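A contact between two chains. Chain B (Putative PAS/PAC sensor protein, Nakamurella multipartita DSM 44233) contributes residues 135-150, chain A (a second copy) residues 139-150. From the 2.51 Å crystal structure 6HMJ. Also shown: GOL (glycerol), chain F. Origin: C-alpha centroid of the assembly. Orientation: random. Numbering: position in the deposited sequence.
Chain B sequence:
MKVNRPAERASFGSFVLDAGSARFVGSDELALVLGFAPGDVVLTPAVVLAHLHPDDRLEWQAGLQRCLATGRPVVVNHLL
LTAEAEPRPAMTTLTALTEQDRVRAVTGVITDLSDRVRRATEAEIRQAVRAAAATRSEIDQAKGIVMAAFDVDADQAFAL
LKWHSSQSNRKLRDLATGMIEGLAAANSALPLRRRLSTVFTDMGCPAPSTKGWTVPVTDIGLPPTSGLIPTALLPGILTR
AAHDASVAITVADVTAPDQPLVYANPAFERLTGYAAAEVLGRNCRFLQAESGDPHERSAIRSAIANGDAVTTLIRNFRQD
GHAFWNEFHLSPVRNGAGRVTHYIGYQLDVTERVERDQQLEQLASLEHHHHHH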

# COMPACT_ATOMS: atom_id res chain seq x y z
N THR B 135 -16.77 7.93 4.44
CA THR B 135 -17.25 8.01 3.07
C THR B 135 -16.15 7.80 2.04
O THR B 135 -16.40 7.97 0.84
CB THR B 135 -17.94 9.36 2.84
OG1 THR B 135 -18.64 9.35 1.60
CG2 THR B 135 -16.91 10.49 2.83
N ARG B 136 -14.95 7.45 2.47
CA ARG B 136 -13.84 7.28 1.54
C ARG B 136 -14.03 6.07 0.64
O ARG B 136 -14.71 5.10 1.00
CB ARG B 136 -12.52 7.12 2.28
CG ARG B 136 -12.55 6.03 3.33
CD ARG B 136 -11.17 5.56 3.73
NE ARG B 136 -11.17 4.94 5.05
CZ ARG B 136 -11.38 3.65 5.30
NH1 ARG B 136 -11.63 2.79 4.32
NH2 ARG B 136 -11.35 3.22 6.55
N SER B 137 -13.41 6.13 -0.53
CA SER B 137 -13.29 4.96 -1.40
C SER B 137 -12.12 4.11 -0.92
O SER B 137 -11.02 4.63 -0.69
CB SER B 137 -13.09 5.38 -2.85
OG SER B 137 -11.76 5.14 -3.28
N GLU B 138 -12.35 2.81 -0.77
CA GLU B 138 -11.32 1.90 -0.28
C GLU B 138 -10.41 1.39 -1.39
O GLU B 138 -9.97 0.24 -1.38
CB GLU B 138 -11.93 0.75 0.51
CG GLU B 138 -13.30 0.25 0.07
CD GLU B 138 -13.92 -0.70 1.08
OE1 GLU B 138 -13.24 -1.04 2.07
OE2 GLU B 138 -15.09 -1.08 0.89
N ILE B 139 -10.12 2.23 -2.39
CA ILE B 139 -9.26 1.81 -3.48
C ILE B 139 -7.81 1.72 -3.03
O ILE B 139 -7.04 0.91 -3.56
CB ILE B 139 -9.39 2.78 -4.68
CG1 ILE B 139 -8.61 2.24 -5.88
CG2 ILE B 139 -8.89 4.17 -4.31
CD1 ILE B 139 -8.86 2.99 -7.15
N ASP B 140 -7.41 2.53 -2.05
CA ASP B 140 -6.03 2.47 -1.56
C ASP B 140 -5.73 1.10 -0.97
O ASP B 140 -4.64 0.55 -1.20
CB ASP B 140 -5.80 3.57 -0.52
CG ASP B 140 -5.90 4.96 -1.12
OD1 ASP B 140 -5.24 5.21 -2.15
OD2 ASP B 140 -6.64 5.80 -0.56
N GLN B 141 -6.67 0.53 -0.23
CA GLN B 141 -6.50 -0.83 0.28
C GLN B 141 -6.49 -1.83 -0.86
O GLN B 141 -5.65 -2.74 -0.89
CB GLN B 141 -7.59 -1.16 1.29
CG GLN B 141 -7.50 -2.54 1.90
CD GLN B 141 -8.49 -2.75 3.02
OE1 GLN B 141 -9.01 -1.79 3.59
NE2 GLN B 141 -8.77 -4.00 3.35
N ALA B 142 -7.41 -1.69 -1.81
CA ALA B 142 -7.43 -2.57 -2.97
C ALA B 142 -6.13 -2.44 -3.76
O ALA B 142 -5.63 -3.43 -4.30
CB ALA B 142 -8.63 -2.26 -3.86
N LYS B 143 -5.57 -1.23 -3.84
CA LYS B 143 -4.29 -1.05 -4.51
C LYS B 143 -3.20 -1.87 -3.81
O LYS B 143 -2.41 -2.56 -4.46
CB LYS B 143 -3.88 0.42 -4.52
CG LYS B 143 -2.66 0.70 -5.39
CD LYS B 143 -1.91 1.96 -4.97
CE LYS B 143 -2.51 3.25 -5.48
NZ LYS B 143 -1.58 4.38 -5.15
N GLY B 144 -3.16 -1.79 -2.48
CA GLY B 144 -2.15 -2.53 -1.74
C GLY B 144 -2.29 -4.03 -1.87
O GLY B 144 -1.30 -4.76 -1.91
N ILE B 145 -3.53 -4.52 -1.93
CA ILE B 145 -3.75 -5.95 -2.07
C ILE B 145 -3.27 -6.45 -3.42
O ILE B 145 -2.62 -7.49 -3.52
CB ILE B 145 -5.24 -6.28 -1.84
CG1 ILE B 145 -5.57 -6.17 -0.34
CG2 ILE B 145 -5.57 -7.67 -2.37
CD1 ILE B 145 -7.05 -6.30 -0.02
N VAL B 146 -3.57 -5.71 -4.49
CA VAL B 146 -3.20 -6.16 -5.83
C VAL B 146 -1.68 -6.12 -6.02
O VAL B 146 -1.09 -7.06 -6.57
CB VAL B 146 -3.91 -5.30 -6.89
CG1 VAL B 146 -3.28 -5.52 -8.26
CG2 VAL B 146 -5.39 -5.65 -6.94
N MET B 147 -1.03 -5.05 -5.57
CA MET B 147 0.42 -4.95 -5.73
C MET B 147 1.12 -6.09 -5.00
O MET B 147 2.06 -6.70 -5.53
CB MET B 147 0.91 -3.58 -5.29
CG MET B 147 0.57 -3.16 -3.88
SD MET B 147 0.99 -1.42 -3.57
CE MET B 147 2.71 -1.34 -4.08
N ALA B 148 0.68 -6.41 -3.78
CA ALA B 148 1.33 -7.47 -3.01
C ALA B 148 0.95 -8.85 -3.54
O ALA B 148 1.78 -9.77 -3.51
CB ALA B 148 0.95 -7.35 -1.53
N ALA B 149 -0.28 -9.02 -4.01
CA ALA B 149 -0.75 -10.35 -4.41
C ALA B 149 -0.01 -10.84 -5.66
O ALA B 149 0.28 -12.04 -5.77
CB ALA B 149 -2.25 -10.32 -4.66
N PHE B 150 0.28 -9.95 -6.60
CA PHE B 150 0.99 -10.30 -7.82
C PHE B 150 2.43 -9.78 -7.84
O PHE B 150 3.08 -9.85 -8.89
CB PHE B 150 0.23 -9.77 -9.04
CG PHE B 150 -1.19 -10.25 -9.11
CD1 PHE B 150 -1.47 -11.57 -9.40
CD2 PHE B 150 -2.24 -9.38 -8.90
CE1 PHE B 150 -2.78 -12.02 -9.48
CE2 PHE B 150 -3.55 -9.82 -8.97
CZ PHE B 150 -3.82 -11.14 -9.26
C1 GOL F . 1.03 -14.45 -1.58
O1 GOL F . 0.91 -14.19 -0.22
C2 GOL F . 2.09 -13.47 -2.14
O2 GOL F . 3.37 -13.77 -1.70
C3 GOL F . 1.95 -13.58 -3.67
O3 GOL F . 2.95 -12.78 -4.23
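Chain A, residues 139-150: IDQAKGIVMAAF

How does chain A lie on chain B? Residues 139-149 of each copy are helical, and the two run in the same general direction, crossing at -33° with their axes 6.5 Å apart at closest approach. At Gln141 and Gly144 the register pairs like with like: B:Gln141 CA lies 4.5 Å from A:Gln141 CA, and B:Gly144 CA 4.3 Å from A:Gly144 CA.

What meets chain A first? Ahead of the helix, B:Arg136 NE lies 3.6 Å from A:Asp140 OD2, a salt bridge of charges alone, since the oxygen sits over the guanidinium face. Within the helix, B:Gln141 CA makes a CA-H...O contact with A:Asp140 O at 3.3 Å, and its extended side chain fits among A:Asp140, A:Lys143, A:Gly144 and A:Met147.

Why do the helices come so close at B:Gly144? No side chain separates the backbones, so B:Gly144 C reaches A:Gly144 C at 3.5 Å; a CB here would fall 2.1 Å from A:Gln141 O. B:Gly144 O also takes a CA-H...O contact from A:Ile145 CA at 3.4 Å.

What follows B:Gly144 along the helix? B:Ile145 CD1 packs 3.9 Å from A:Met147 CE, while B:Met147 SD accepts a weak hydrogen bond from A:Gln141 NE2 at 3.5 Å. B:Ala148 CB then meets A:Ala148 CB at 3.7 Å, a direct contact of two methyl groups.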

# COMPACT_ATOMS: atom_id res chain seq x y z
N ILE A 139 -2.07 4.22 5.28
CA ILE A 139 -2.34 3.11 6.18
C ILE A 139 -3.18 2.06 5.48
O ILE A 139 -2.93 0.85 5.60
CB ILE A 139 -3.01 3.61 7.47
CG1 ILE A 139 -2.03 4.48 8.26
CG2 ILE A 139 -3.51 2.43 8.30
CD1 ILE A 139 -2.59 5.04 9.56
N ASP A 140 -4.19 2.49 4.72
CA ASP A 140 -5.02 1.55 3.98
C ASP A 140 -4.20 0.79 2.94
O ASP A 140 -4.39 -0.42 2.75
CB ASP A 140 -6.18 2.29 3.31
CG ASP A 140 -7.24 2.72 4.30
OD1 ASP A 140 -7.29 2.15 5.41
OD2 ASP A 140 -8.03 3.64 3.97
N GLN A 141 -3.28 1.48 2.25
CA GLN A 141 -2.42 0.81 1.28
C GLN A 141 -1.50 -0.20 1.98
O GLN A 141 -1.37 -1.34 1.53
CB GLN A 141 -1.60 1.83 0.50
CG GLN A 141 -0.71 1.23 -0.57
CD GLN A 141 -0.00 2.28 -1.40
OE1 GLN A 141 -0.28 3.47 -1.28
NE2 GLN A 141 0.92 1.84 -2.25
N ALA A 142 -0.86 0.22 3.07
CA ALA A 142 0.01 -0.69 3.81
C ALA A 142 -0.79 -1.85 4.38
O ALA A 142 -0.31 -2.99 4.40
CB ALA A 142 0.74 0.07 4.92
N LYS A 143 -2.01 -1.58 4.87
CA LYS A 143 -2.84 -2.67 5.36
C LYS A 143 -3.08 -3.71 4.27
O LYS A 143 -2.99 -4.91 4.51
CB LYS A 143 -4.20 -2.13 5.84
CG LYS A 143 -5.05 -3.19 6.55
CD LYS A 143 -6.49 -2.75 6.77
CE LYS A 143 -6.65 -1.47 7.56
NZ LYS A 143 -8.10 -1.18 7.76
N GLY A 144 -3.35 -3.25 3.05
CA GLY A 144 -3.58 -4.17 1.95
C GLY A 144 -2.33 -4.91 1.53
O GLY A 144 -2.38 -6.10 1.21
N ILE A 145 -1.18 -4.22 1.52
CA ILE A 145 0.08 -4.87 1.19
C ILE A 145 0.34 -6.03 2.15
O ILE A 145 0.72 -7.13 1.73
CB ILE A 145 1.23 -3.85 1.21
CG1 ILE A 145 1.11 -2.90 0.02
CG2 ILE A 145 2.57 -4.56 1.19
CD1 ILE A 145 2.09 -1.74 0.04
N VAL A 146 0.16 -5.79 3.45
CA VAL A 146 0.38 -6.84 4.43
C VAL A 146 -0.63 -7.96 4.25
O VAL A 146 -0.29 -9.15 4.38
CB VAL A 146 0.33 -6.25 5.85
CG1 VAL A 146 0.25 -7.36 6.89
CG2 VAL A 146 1.55 -5.37 6.10
N MET A 147 -1.89 -7.61 3.98
CA MET A 147 -2.93 -8.62 3.80
C MET A 147 -2.53 -9.66 2.76
O MET A 147 -2.57 -10.87 3.02
CB MET A 147 -4.25 -7.95 3.39
CG MET A 147 -5.02 -7.32 4.54
SD MET A 147 -6.56 -6.56 3.98
CE MET A 147 -7.48 -8.00 3.45
N ALA A 148 -2.14 -9.20 1.57
CA ALA A 148 -1.86 -10.12 0.48
C ALA A 148 -0.44 -10.68 0.54
O ALA A 148 -0.23 -11.84 0.16
CB ALA A 148 -2.10 -9.42 -0.86
N ALA A 149 0.53 -9.89 1.00
CA ALA A 149 1.91 -10.37 1.06
C ALA A 149 2.02 -11.60 1.95
O ALA A 149 2.67 -12.59 1.58
CB ALA A 149 2.83 -9.26 1.57
N PHE A 150 1.40 -11.56 3.13
CA PHE A 150 1.41 -12.68 4.06
C PHE A 150 0.10 -13.47 4.05
O PHE A 150 -0.06 -14.39 4.86
CB PHE A 150 1.68 -12.20 5.49
CG PHE A 150 3.00 -11.50 5.66
CD1 PHE A 150 4.18 -12.23 5.69
CD2 PHE A 150 3.07 -10.12 5.80
CE1 PHE A 150 5.39 -11.59 5.86
CE2 PHE A 150 4.29 -9.49 5.97
CZ PHE A 150 5.45 -10.22 6.00